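Local coordinates for protein Non-reducing end beta-L-arabinofuranosidase (PDB 5MQO) that probably acts as an aceric acidase, a GH127-family glycoside hydrolase by which a gut bacterium breaks down complex plant pectin, at residues Q372-T377 against A590-N595; N431-S436 against M690-P695. All coordinates share one frame; numbering follows the deposited sequence.

Interaction 1 of 2, residues Q372-T377 against A590-N595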
loop_
_atom_site.group_PDB
_atom_site.type_symbol
_atom_site.label_atom_id
_atom_site.label_comp_id
_atom_site.label_asym_id
_atom_site.label_seq_id
_atom_site.Cartn_x
_atom_site.Cartn_y
_atom_site.Cartn_z
ATOM N N GLN A 372 -14.727 -6.714 -13.598
ATOM C CA GLN A 372 -15.855 -5.920 -13.115
ATOM C C GLN A 372 -15.289 -4.776 -12.287
ATOM O O GLN A 372 -15.010 -4.937 -11.089
ATOM C CB GLN A 372 -16.844 -6.765 -12.308
ATOM C CG GLN A 372 -17.982 -5.977 -11.682
ATOM C CD GLN A 372 -18.914 -6.834 -10.857
ATOM O OE1 GLN A 372 -18.559 -7.927 -10.361
ATOM N NE2 GLN A 372 -20.129 -6.343 -10.693
ATOM N N LEU A 373 -15.097 -3.627 -12.932
ATOM C CA LEU A 373 -14.389 -2.501 -12.302
ATOM C C LEU A 373 -15.129 -1.169 -12.331
ATOM O O LEU A 373 -14.582 -0.181 -12.796
ATOM C CB LEU A 373 -12.987 -2.373 -12.909
ATOM C CG LEU A 373 -12.140 -3.646 -12.705
ATOM C CD1 LEU A 373 -10.914 -3.640 -13.616
ATOM C CD2 LEU A 373 -11.748 -3.825 -11.239
ATOM N N PRO A 374 -16.356 -1.122 -11.775
ATOM C CA PRO A 374 -17.130 0.120 -11.741
ATOM C C PRO A 374 -16.424 1.248 -10.984
ATOM O O PRO A 374 -15.552 1.009 -10.184
ATOM C CB PRO A 374 -18.383 -0.295 -10.962
ATOM C CG PRO A 374 -17.901 -1.362 -10.036
ATOM C CD PRO A 374 -17.017 -2.162 -10.951
ATOM N N ASN A 375 -16.873 2.460 -11.207
ATOM C CA ASN A 375 -16.133 3.629 -10.851
ATOM C C ASN A 375 -16.794 4.350 -9.690
ATOM O O ASN A 375 -16.153 4.550 -8.653
ATOM C CB ASN A 375 -16.051 4.543 -12.072
ATOM C CG ASN A 375 -15.090 4.028 -13.134
ATOM O OD1 ASN A 375 -15.489 3.420 -14.136
ATOM N ND2 ASN A 375 -13.808 4.304 -12.929
ATOM N N SER A 376 -18.050 4.766 -9.883
ATOM C CA SER A 376 -18.840 5.431 -8.849
ATOM C C SER A 376 -19.041 4.544 -7.634
ATOM O O SER A 376 -19.049 5.052 -6.516
ATOM C CB SER A 376 -20.226 5.866 -9.350
ATOM O OG SER A 376 -20.179 6.719 -10.487
ATOM N N THR A 377 -19.204 3.239 -7.834
ATOM C CA THR A 377 -19.436 2.345 -6.731
ATOM C C THR A 377 -18.237 1.474 -6.364
ATOM O O THR A 377 -18.406 0.495 -5.636
ATOM C CB THR A 377 -20.671 1.463 -6.992
ATOM O OG1 THR A 377 -20.476 0.728 -8.195
ATOM C CG2 THR A 377 -21.934 2.334 -7.131
ATOM N N ALA A 590 -13.431 -5.132 -19.548
ATOM C CA ALA A 590 -13.786 -4.167 -18.487
ATOM C C ALA A 590 -14.774 -3.099 -19.004
ATOM O O ALA A 590 -14.388 -1.995 -19.385
ATOM C CB ALA A 590 -12.544 -3.511 -17.919
ATOM N N GLU A 591 -16.050 -3.449 -18.965
ATOM C CA GLU A 591 -17.109 -2.691 -19.612
ATOM C C GLU A 591 -17.279 -1.315 -19.017
ATOM O O GLU A 591 -17.552 -0.352 -19.725
ATOM C CB GLU A 591 -18.445 -3.441 -19.482
ATOM C CG GLU A 591 -18.426 -4.891 -19.966
ATOM C CD GLU A 591 -19.811 -5.425 -20.298
ATOM O OE1 GLU A 591 -20.821 -4.709 -20.078
ATOM O OE2 GLU A 591 -19.885 -6.576 -20.782
ATOM N N GLU A 592 -17.097 -1.219 -17.711
ATOM C CA GLU A 592 -17.321 0.038 -16.978
ATOM C C GLU A 592 -16.359 1.136 -17.382
ATOM O O GLU A 592 -16.623 2.303 -17.114
ATOM C CB GLU A 592 -17.214 -0.204 -15.469
ATOM C CG GLU A 592 -18.290 -1.151 -14.897
ATOM C CD GLU A 592 -17.921 -2.620 -14.794
ATOM O OE1 GLU A 592 -16.989 -3.074 -15.484
ATOM O OE2 GLU A 592 -18.612 -3.345 -14.029
ATOM N N ILE A 593 -15.256 0.756 -18.029
ATOM C CA ILE A 593 -14.251 1.701 -18.544
ATOM C C ILE A 593 -13.899 1.482 -20.021
ATOM O O ILE A 593 -12.874 1.965 -20.514
ATOM C CB ILE A 593 -12.995 1.658 -17.662
ATOM C CG1 ILE A 593 -12.404 0.247 -17.566
ATOM C CG2 ILE A 593 -13.370 2.163 -16.280
ATOM C CD1 ILE A 593 -11.177 0.158 -16.661
ATOM N N ARG A 594 -14.764 0.766 -20.741
ATOM C CA ARG A 594 -14.549 0.547 -22.154
ATOM C C ARG A 594 -14.507 1.906 -22.874
ATOM O O ARG A 594 -15.205 2.847 -22.494
ATOM C CB ARG A 594 -15.622 -0.367 -22.729
ATOM C CG ARG A 594 -15.401 -0.719 -24.194
ATOM C CD ARG A 594 -15.876 -2.116 -24.523
ATOM N NE ARG A 594 -15.768 -2.417 -25.945
ATOM C CZ ARG A 594 -14.624 -2.601 -26.609
ATOM N NH1 ARG A 594 -13.454 -2.512 -25.990
ATOM N NH2 ARG A 594 -14.643 -2.867 -27.911
ATOM N N ASN A 595 -13.613 2.018 -23.847
ATOM C CA ASN A 595 -13.442 3.245 -24.631
ATOM C C ASN A 595 -13.213 4.566 -23.844
ATOM O O ASN A 595 -13.690 5.654 -24.208
ATOM C CB ASN A 595 -14.625 3.389 -25.599
ATOM C CG ASN A 595 -14.251 4.156 -26.838
ATOM O OD1 ASN A 595 -13.149 3.996 -27.365
ATOM N ND2 ASN A 595 -15.145 5.013 -27.286
#

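Interaction 2 of 2, residues N431-S436 against M690-P695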
loop_
_atom_site.group_PDB
_atom_site.type_symbol
_atom_site.label_atom_id
_atom_site.label_comp_id
_atom_site.label_asym_id
_atom_site.label_seq_id
_atom_site.Cartn_x
_atom_site.Cartn_y
_atom_site.Cartn_z
ATOM N N ASN A 431 -12.431 4.672 -1.405
ATOM C CA ASN A 431 -11.641 5.365 -2.408
ATOM C C ASN A 431 -12.253 5.188 -3.809
ATOM O O ASN A 431 -11.704 4.460 -4.647
ATOM C CB ASN A 431 -10.223 4.835 -2.403
ATOM C CG ASN A 431 -9.471 5.277 -1.201
ATOM O OD1 ASN A 431 -8.926 6.381 -1.162
ATOM N ND2 ASN A 431 -9.448 4.439 -0.203
ATOM N N PRO A 432 -13.362 5.891 -4.083
ATOM C CA PRO A 432 -13.997 5.759 -5.381
ATOM C C PRO A 432 -13.148 6.327 -6.517
ATOM O O PRO A 432 -12.262 7.137 -6.273
ATOM C CB PRO A 432 -15.298 6.575 -5.213
ATOM C CG PRO A 432 -14.960 7.626 -4.236
ATOM C CD PRO A 432 -13.880 7.060 -3.345
ATOM N N LEU A 433 -13.451 5.907 -7.745
ATOM C CA LEU A 433 -12.840 6.490 -8.939
ATOM C C LEU A 433 -13.739 7.452 -9.692
ATOM O O LEU A 433 -13.423 7.818 -10.817
ATOM C CB LEU A 433 -12.401 5.371 -9.866
ATOM C CG LEU A 433 -11.042 4.743 -9.518
ATOM C CD1 LEU A 433 -11.174 3.720 -8.368
ATOM C CD2 LEU A 433 -10.427 4.151 -10.804
ATOM N N ARG A 434 -14.863 7.832 -9.091
ATOM C CA ARG A 434 -15.819 8.774 -9.671
ATOM C C ARG A 434 -16.809 9.289 -8.611
ATOM O O ARG A 434 -17.372 8.497 -7.823
ATOM C CB ARG A 434 -16.624 8.143 -10.851
ATOM C CG ARG A 434 -17.527 9.116 -11.613
ATOM C CD ARG A 434 -17.891 8.697 -13.032
ATOM N NE ARG A 434 -16.765 8.206 -13.847
ATOM C CZ ARG A 434 -16.841 7.277 -14.829
ATOM N NH1 ARG A 434 -17.993 6.671 -15.185
ATOM N NH2 ARG A 434 -15.733 6.921 -15.472
ATOM N N ILE A 435 -17.013 10.607 -8.595
ATOM C CA ILE A 435 -18.153 11.208 -7.911
ATOM C C ILE A 435 -18.962 11.940 -8.958
ATOM O O ILE A 435 -18.444 12.816 -9.627
ATOM C CB ILE A 435 -17.727 12.238 -6.827
ATOM C CG1 ILE A 435 -16.805 11.597 -5.777
ATOM C CG2 ILE A 435 -18.951 12.870 -6.165
ATOM C CD1 ILE A 435 -17.494 10.649 -4.821
ATOM N N SER A 436 -20.234 11.603 -9.061
ATOM C CA SER A 436 -21.164 12.340 -9.899
ATOM C C SER A 436 -22.263 12.904 -9.031
ATOM O O SER A 436 -22.905 12.165 -8.313
ATOM C CB SER A 436 -21.774 11.394 -10.928
ATOM O OG SER A 436 -22.956 11.937 -11.498
ATOM N N MET A 690 -15.689 14.433 -9.565
ATOM C CA MET A 690 -14.366 13.844 -9.848
ATOM C C MET A 690 -14.500 12.597 -10.712
ATOM O O MET A 690 -15.490 11.881 -10.595
ATOM C CB MET A 690 -13.633 13.485 -8.547
ATOM C CG MET A 690 -12.234 12.871 -8.724
ATOM S SD MET A 690 -12.174 11.086 -9.047
ATOM C CE MET A 690 -12.438 10.351 -7.453
ATOM N N THR A 691 -13.504 12.335 -11.565
ATOM C CA THR A 691 -13.456 11.063 -12.297
ATOM C C THR A 691 -12.005 10.770 -12.646
ATOM O O THR A 691 -11.279 11.709 -12.967
ATOM C CB THR A 691 -14.346 11.071 -13.575
ATOM O OG1 THR A 691 -14.294 9.794 -14.231
ATOM C CG2 THR A 691 -13.902 12.135 -14.574
ATOM N N VAL A 692 -11.588 9.499 -12.573
ATOM C CA VAL A 692 -10.284 9.097 -13.090
ATOM C C VAL A 692 -10.428 8.781 -14.582
ATOM O O VAL A 692 -9.722 9.334 -15.411
ATOM C CB VAL A 692 -9.671 7.899 -12.313
ATOM C CG1 VAL A 692 -8.327 7.444 -12.900
ATOM C CG2 VAL A 692 -9.530 8.234 -10.836
ATOM N N TRP A 693 -11.343 7.895 -14.933
ATOM C CA TRP A 693 -11.487 7.487 -16.336
ATOM C C TRP A 693 -12.376 8.497 -17.051
ATOM O O TRP A 693 -13.376 8.930 -16.478
ATOM C CB TRP A 693 -12.052 6.057 -16.447
ATOM C CG TRP A 693 -11.076 5.066 -16.046
ATOM C CD1 TRP A 693 -10.803 4.687 -14.790
ATOM C CD2 TRP A 693 -10.183 4.346 -16.892
ATOM N NE1 TRP A 693 -9.808 3.749 -14.783
ATOM C CE2 TRP A 693 -9.409 3.516 -16.065
ATOM C CE3 TRP A 693 -9.989 4.289 -18.278
ATOM C CZ2 TRP A 693 -8.426 2.652 -16.567
ATOM C CZ3 TRP A 693 -9.005 3.443 -18.792
ATOM C CH2 TRP A 693 -8.235 2.635 -17.937
ATOM N N MET A 694 -11.975 8.878 -18.276
ATOM C CA MET A 694 -12.682 9.872 -19.088
ATOM C C MET A 694 -12.906 9.343 -20.504
ATOM O O MET A 694 -12.117 8.533 -21.006
ATOM C CB MET A 694 -11.893 11.186 -19.179
ATOM C CG MET A 694 -11.792 11.969 -17.884
ATOM S SD MET A 694 -10.505 13.260 -17.872
ATOM C CE MET A 694 -9.011 12.260 -17.833
ATOM N N PRO A 695 -13.967 9.816 -21.164
ATOM C CA PRO A 695 -14.158 9.493 -22.569
ATOM C C PRO A 695 -12.948 9.831 -23.428
ATOM O O PRO A 695 -12.365 10.889 -23.281
ATOM C CB PRO A 695 -15.347 10.381 -22.982
ATOM C CG PRO A 695 -16.081 10.656 -21.714
ATOM C CD PRO A 695 -15.046 10.677 -20.636
#

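Interaction 1 of 2, residues Q372-T377 against A590-N595
E592 meets Q372, L373 and P374 from a tight turn that begins at A590, a worked example of one folded acidic side chain serving several neighbours. A590 supplies the base of that turn: its carbonyl O accepts the N-H of I593, and the O of E591 accepts that of R594. On the short 3-10 segment 591-592, E592 points its CB toward segment 372-377. Its side chain runs alongside the P374 ring, with CG 3.6 Å from P374 CA, and the bend at chi2 (94°) then turns CD toward the backbone of L373. There OE1 takes the N-H of L373 in a weak hydrogen bond (3.2 Å, 156° at the hydrogen), while the other oxygen, OE2, rests on aliphatic carbon, 3.6 Å from Q372 CG and 3.7 Å from P374 CD. The Q372 amide, 25° from the carboxylate plane, has its OE1 bonded to R369 N. In the fold, this turn lies in the loop that links strands 581-584 and 596-601 of the C-terminal sheet, and it leans here on the catalytic-region loop that precedes helix 382-399. The carbonyl O of E592 also has a weak bond from Q596 NE2. I593 comes next, and with CG2 anti to the carbonyl carbon this methyl reaches the N375 side chain, 4.0 Å from its CG, the two side chains crossing at about a right angle.

Interaction 2 of 2, residues N431-S436 against M690-P695
R434 and T691 lie side by side and point the same way, their CB atoms on one face of a two-residue antiparallel ladder. The R434 chain turns at chi3 (-46°), which places NE for a 3.0 Å hydrogen bond to T691 OG1; that oxygen sits at the guanidinium edge, 20° out of its plane. T691 OG1, anti to the backbone N, donates its hydrogen to W693 O in a 2.6 Å hydrogen bond, and R434 NH2 adds a weak bond to the same carbonyl. The hydroxyl thus links arginine and backbone, while NH2 also has a weak bond to Q596 OE1. M690 occupies the opposite face with I435. Bent at chi2 and chi3, its thioether curls back toward segment 431-436 and brings CE within 3.4 Å of P432 O, a carbonyl that Y679 OH also engages. L433 crosses V692 obliquely, CG to CG2 at 4.0 Å, and sets CD2 at the edge of the W693 indole, 4.0 Å from CD1. Backbone bonds frame these groups: I435 and M690 exchange N-H and O in both directions, and V692 N binds L433 O at 3.0 Å. Such alternation of a non-hydrogen-bonded pair, R434 with T691, and a hydrogen-bonded pair, I435 with M690, is the signature of antiparallel beta pairing, by which a short catalytic-region strand joins the C-terminal beta sheet at residues 690-691, just before the break in strand 690-697.

From the N terminus, the chain first lays down 372-377, passes through helices 382-399 and 402-416, and reaches 431-436, both segments belonging to the catalytic region. After the strands of the middle region, 590-595 closes interaction 1 across 212 intervening residues, and 690-695 later closes interaction 2 across 253. The two closures therefore cross rather than nest. Their centres lie about 10 Å apart, and the segments touch: N375 O and L433 N form a probable hydrogen bond, S376 packs on R434, and W693 packs against both N375 and I593. Together they tie the loop 372-377 and the segment 431-436, with its short strand, to a loop and a strand of the C-terminal region.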